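Local coordinates for sulfur oxidation protein soxB (Thermus thermophilus, PDB 2WDD) that is a dimanganese thiosulfohydrolase of the sulfur oxidation pathway, probably hydrolysing the sulfur-sulfur bond of cysteine S-thiosulfonate to release sulfate, at residues R473-P478 against V486-V491. Numbering follows the deposited sequence.
Sequences RYVLDP and VREVEV
Arg473 and Glu490 exchange two backbone hydrogen bonds, Arg473 N to Glu490 O (2.9 Å) and Glu490 N to Arg473 O (2.8 Å). Val475 and Arg487 repeat the pattern, and Arg487 N reaches Val475 O almost straight, with 174° at the hydrogen. Between these antiparallel pairs residues 486-491 carry one extra residue, a beta bulge, where Glu488 takes positive phi and psi. Both arginines have a second conformer; in the one described, a water bonds to Asp477 OD2 and, weakly, to Arg487 NH2, opposite charges 4.8 Å apart. On the face carrying Arg473, Val475, Arg487 and Glu490, Glu490 OE1 lies at the edge of the Arg473 guanidinium, 4.4 Å from NE, too far for a salt bridge.

Val475 is the apolar spacer among these charged chains. Its CG1, anti to the backbone N (chi1 174°), lies over one face of the Arg487 guanidinium, toward its rim, 3.9 Å from NE, while CG2 lies alongside the Glu488 chain. An alanine here would probably strip the methyl from over that guanidinium and open a gap beside Glu488. On the buried side Tyr474 meets Val486 obliquely (CD1 to CG1, 3.9 Å) and rests its CB on Val489 CG2. Parallel strand 548-550 bonds through Lys549 to the Tyr474 and Leu476 backbones, and its Val548 touches both side chains. The hairpin is thus two-sided: arginines and glutamates suit the solvent side, branched valines and an aromatic ring the buried side of this C-terminal domain.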
ATOM      1  N   ARG A 473      -8.728  17.021 -18.305  1.00 11.02           N
ATOM      2  CA  ARG A 473      -8.282  15.994 -19.242  0.50 11.10           C
ATOM      3  C   ARG A 473      -6.893  16.420 -19.711  1.00 14.79           C
ATOM      4  O   ARG A 473      -6.615  17.620 -19.817  1.00 13.96           O
ATOM      5  CB  ARG A 473      -9.227  15.899 -20.446  0.50 11.78           C
ATOM      6  CG  ARG A 473     -10.427  14.999 -20.224  0.50 13.79           C
ATOM      7  CD  ARG A 473     -11.458  15.139 -21.338  0.50 20.87           C
ATOM      8  NE  ARG A 473     -10.929  14.770 -22.649  0.50 28.12           N
ATOM      9  CZ  ARG A 473     -11.161  13.607 -23.251  0.50 42.06           C
ATOM     10  NH1 ARG A 473     -11.900  12.682 -22.653  0.50 30.29           N
ATOM     11  NH2 ARG A 473     -10.650  13.364 -24.452  0.50 26.85           N
ATOM     12  N   TYR A 474      -6.012  15.461 -19.962  1.00 11.93           N
ATOM     13  CA  TYR A 474      -4.671  15.794 -20.418  1.00 12.00           C
ATOM     14  C   TYR A 474      -4.015  14.643 -21.154  1.00 14.44           C
ATOM     15  O   TYR A 474      -4.543  13.525 -21.190  1.00 12.98           O
ATOM     16  CB  TYR A 474      -3.781  16.271 -19.251  1.00 12.73           C
ATOM     17  CG  TYR A 474      -3.382  15.205 -18.235  1.00 13.63           C
ATOM     18  CD1 TYR A 474      -2.091  14.689 -18.211  1.00 14.55           C
ATOM     19  CD2 TYR A 474      -4.260  14.811 -17.222  1.00 14.90           C
ATOM     20  CE1 TYR A 474      -1.693  13.764 -17.248  1.00 15.10           C
ATOM     21  CE2 TYR A 474      -3.875  13.878 -16.259  1.00 15.92           C
ATOM     22  CZ  TYR A 474      -2.597  13.346 -16.284  1.00 19.99           C
ATOM     23  OH  TYR A 474      -2.231  12.396 -15.341  1.00 18.16           O
ATOM     24  N   VAL A 475      -2.900  14.953 -21.803  1.00 12.94           N
ATOM     25  CA  VAL A 475      -2.109  13.968 -22.512  1.00 13.38           C
ATOM     26  C   VAL A 475      -0.824  13.830 -21.719  1.00 16.04           C
ATOM     27  O   VAL A 475      -0.226  14.832 -21.303  1.00 14.90           O
ATOM     28  CB  VAL A 475      -1.808  14.404 -23.963  1.00 17.96           C
ATOM     29  CG1 VAL A 475      -0.865  13.425 -24.624  1.00 18.56           C
ATOM     30  CG2 VAL A 475      -3.098  14.520 -24.759  1.00 18.11           C
ATOM     31  N   LEU A 476      -0.436  12.586 -21.461  1.00 13.28           N
ATOM     32  CA  LEU A 476       0.772  12.304 -20.710  1.00 12.64           C
ATOM     33  C   LEU A 476       1.733  11.574 -21.620  1.00 15.87           C
ATOM     34  O   LEU A 476       1.343  10.623 -22.295  1.00 14.51           O
ATOM     35  CB  LEU A 476       0.457  11.389 -19.525  1.00 12.27           C
ATOM     36  CG  LEU A 476       1.674  10.884 -18.751  1.00 15.75           C
ATOM     37  CD1 LEU A 476       2.283  12.029 -17.934  1.00 16.02           C
ATOM     38  CD2 LEU A 476       1.300   9.693 -17.853  1.00 17.55           C
ATOM     39  N   ASP A 477       2.990  12.007 -21.620  1.00 12.55           N
ATOM     40  CA  ASP A 477       4.036  11.314 -22.361  1.00 11.93           C
ATOM     41  C   ASP A 477       5.124  10.984 -21.359  1.00 14.66           C
ATOM     42  O   ASP A 477       5.972  11.816 -21.054  1.00 13.87           O
ATOM     43  CB  ASP A 477       4.622  12.162 -23.495  1.00 14.14           C
ATOM     44  CG  ASP A 477       5.677  11.404 -24.289  1.00 20.79           C
ATOM     45  OD1 ASP A 477       6.076  10.303 -23.848  1.00 22.56           O
ATOM     46  OD2 ASP A 477       6.118  11.906 -25.343  1.00 28.33           O
ATOM     47  N   PRO A 478       5.082   9.778 -20.789  1.00 11.85           N
ATOM     48  CA  PRO A 478       6.047   9.390 -19.764  1.00 11.98           C
ATOM     49  C   PRO A 478       7.509   9.491 -20.198  1.00 16.38           C
ATOM     50  O   PRO A 478       8.395   9.710 -19.366  1.00 17.68           O
ATOM     51  CB  PRO A 478       5.666   7.939 -19.445  1.00 14.03           C
ATOM     52  CG  PRO A 478       4.929   7.462 -20.634  1.00 18.63           C
ATOM     53  CD  PRO A 478       4.210   8.660 -21.190  1.00 13.79           C
ATOM     54  N   VAL A 486       3.398  16.608 -19.506  1.00 13.37           N
ATOM     55  CA  VAL A 486       1.979  16.919 -19.414  1.00 13.95           C
ATOM     56  C   VAL A 486       1.627  17.938 -20.486  1.00 19.04           C
ATOM     57  O   VAL A 486       2.168  19.044 -20.506  1.00 18.54           O
ATOM     58  CB  VAL A 486       1.614  17.409 -17.998  1.00 16.71           C
ATOM     59  CG1 VAL A 486       0.152  17.837 -17.919  1.00 17.07           C
ATOM     60  CG2 VAL A 486       1.934  16.334 -16.965  1.00 16.10           C
ATOM     61  N   ARG A 487       0.728  17.556 -21.387  1.00 17.53           N
ATOM     62  CA  ARG A 487       0.319  18.474 -22.438  0.50 17.89           C
ATOM     63  C   ARG A 487      -1.173  18.443 -22.732  1.00 21.08           C
ATOM     64  O   ARG A 487      -1.915  17.619 -22.192  1.00 18.54           O
ATOM     65  CB  ARG A 487       1.144  18.270 -23.712  0.50 19.94           C
ATOM     66  CG  ARG A 487       1.146  16.848 -24.252  0.50 27.11           C
ATOM     67  CD  ARG A 487       1.591  16.840 -25.705  0.50 36.46           C
ATOM     68  NE  ARG A 487       2.092  15.539 -26.136  0.50 42.61           N
ATOM     69  CZ  ARG A 487       1.948  15.062 -27.367  0.50 54.95           C
ATOM     70  NH1 ARG A 487       1.310  15.778 -28.282  0.50 45.19           N
ATOM     71  NH2 ARG A 487       2.435  13.871 -27.683  0.50 37.67           N
ATOM     72  N   GLU A 488      -1.605  19.369 -23.582  1.00 19.49           N
ATOM     73  CA  GLU A 488      -3.004  19.487 -23.959  1.00 19.93           C
ATOM     74  C   GLU A 488      -3.968  19.398 -22.779  1.00 20.36           C
ATOM     75  O   GLU A 488      -4.932  18.625 -22.811  1.00 19.80           O
ATOM     76  CB  GLU A 488      -3.345  18.423 -24.993  1.00 21.90           C
ATOM     77  CG  GLU A 488      -2.398  18.404 -26.175  1.00 33.83           C
ATOM     78  CD  GLU A 488      -3.104  18.088 -27.472  1.00 59.65           C
ATOM     79  OE1 GLU A 488      -3.080  18.940 -28.387  1.00 59.38           O
ATOM     80  OE2 GLU A 488      -3.689  16.990 -27.572  1.00 55.01           O
ATOM     81  N   VAL A 489      -3.702  20.174 -21.737  1.00 15.31           N
ATOM     82  CA  VAL A 489      -4.569  20.178 -20.568  1.00 14.36           C
ATOM     83  C   VAL A 489      -5.841  20.941 -20.876  1.00 18.25           C
ATOM     84  O   VAL A 489      -5.790  22.066 -21.371  1.00 18.13           O
ATOM     85  CB  VAL A 489      -3.889  20.784 -19.328  1.00 17.33           C
ATOM     86  CG1 VAL A 489      -4.822  20.679 -18.117  1.00 16.43           C
ATOM     87  CG2 VAL A 489      -2.548  20.118 -19.049  1.00 17.16           C
ATOM     88  N   GLU A 490      -6.981  20.342 -20.552  1.00 15.64           N
ATOM     89  CA  GLU A 490      -8.267  21.006 -20.749  1.00 15.36           C
ATOM     90  C   GLU A 490      -9.050  20.875 -19.464  1.00 18.58           C
ATOM     91  O   GLU A 490      -9.021  19.828 -18.817  1.00 17.59           O
ATOM     92  CB  GLU A 490      -9.065  20.350 -21.880  1.00 16.75           C
ATOM     93  CG  GLU A 490      -8.428  20.452 -23.250  1.00 27.52           C
ATOM     94  CD  GLU A 490      -9.310  19.878 -24.342  1.00 55.57           C
ATOM     95  OE1 GLU A 490      -9.941  18.826 -24.104  1.00 44.14           O
ATOM     96  OE2 GLU A 490      -9.378  20.484 -25.434  1.00 58.45           O
ATOM     97  N   VAL A 491      -9.754  21.939 -19.104  1.00 16.87           N
ATOM     98  CA  VAL A 491     -10.590  21.948 -17.918  1.00 17.51           C
ATOM     99  C   VAL A 491     -12.003  22.287 -18.374  1.00 24.05           C
ATOM    100  O   VAL A 491     -12.222  23.324 -19.000  1.00 22.71           O
ATOM    101  CB  VAL A 491     -10.095  22.972 -16.871  1.00 20.76           C
ATOM    102  CG1 VAL A 491     -11.066  23.044 -15.703  1.00 20.42           C
ATOM    103  CG2 VAL A 491      -8.686  22.617 -16.382  1.00 20.89           C
TER
HETATM  104  O   HOH W   1       4.907  13.917 -26.334  1.00 49.39           O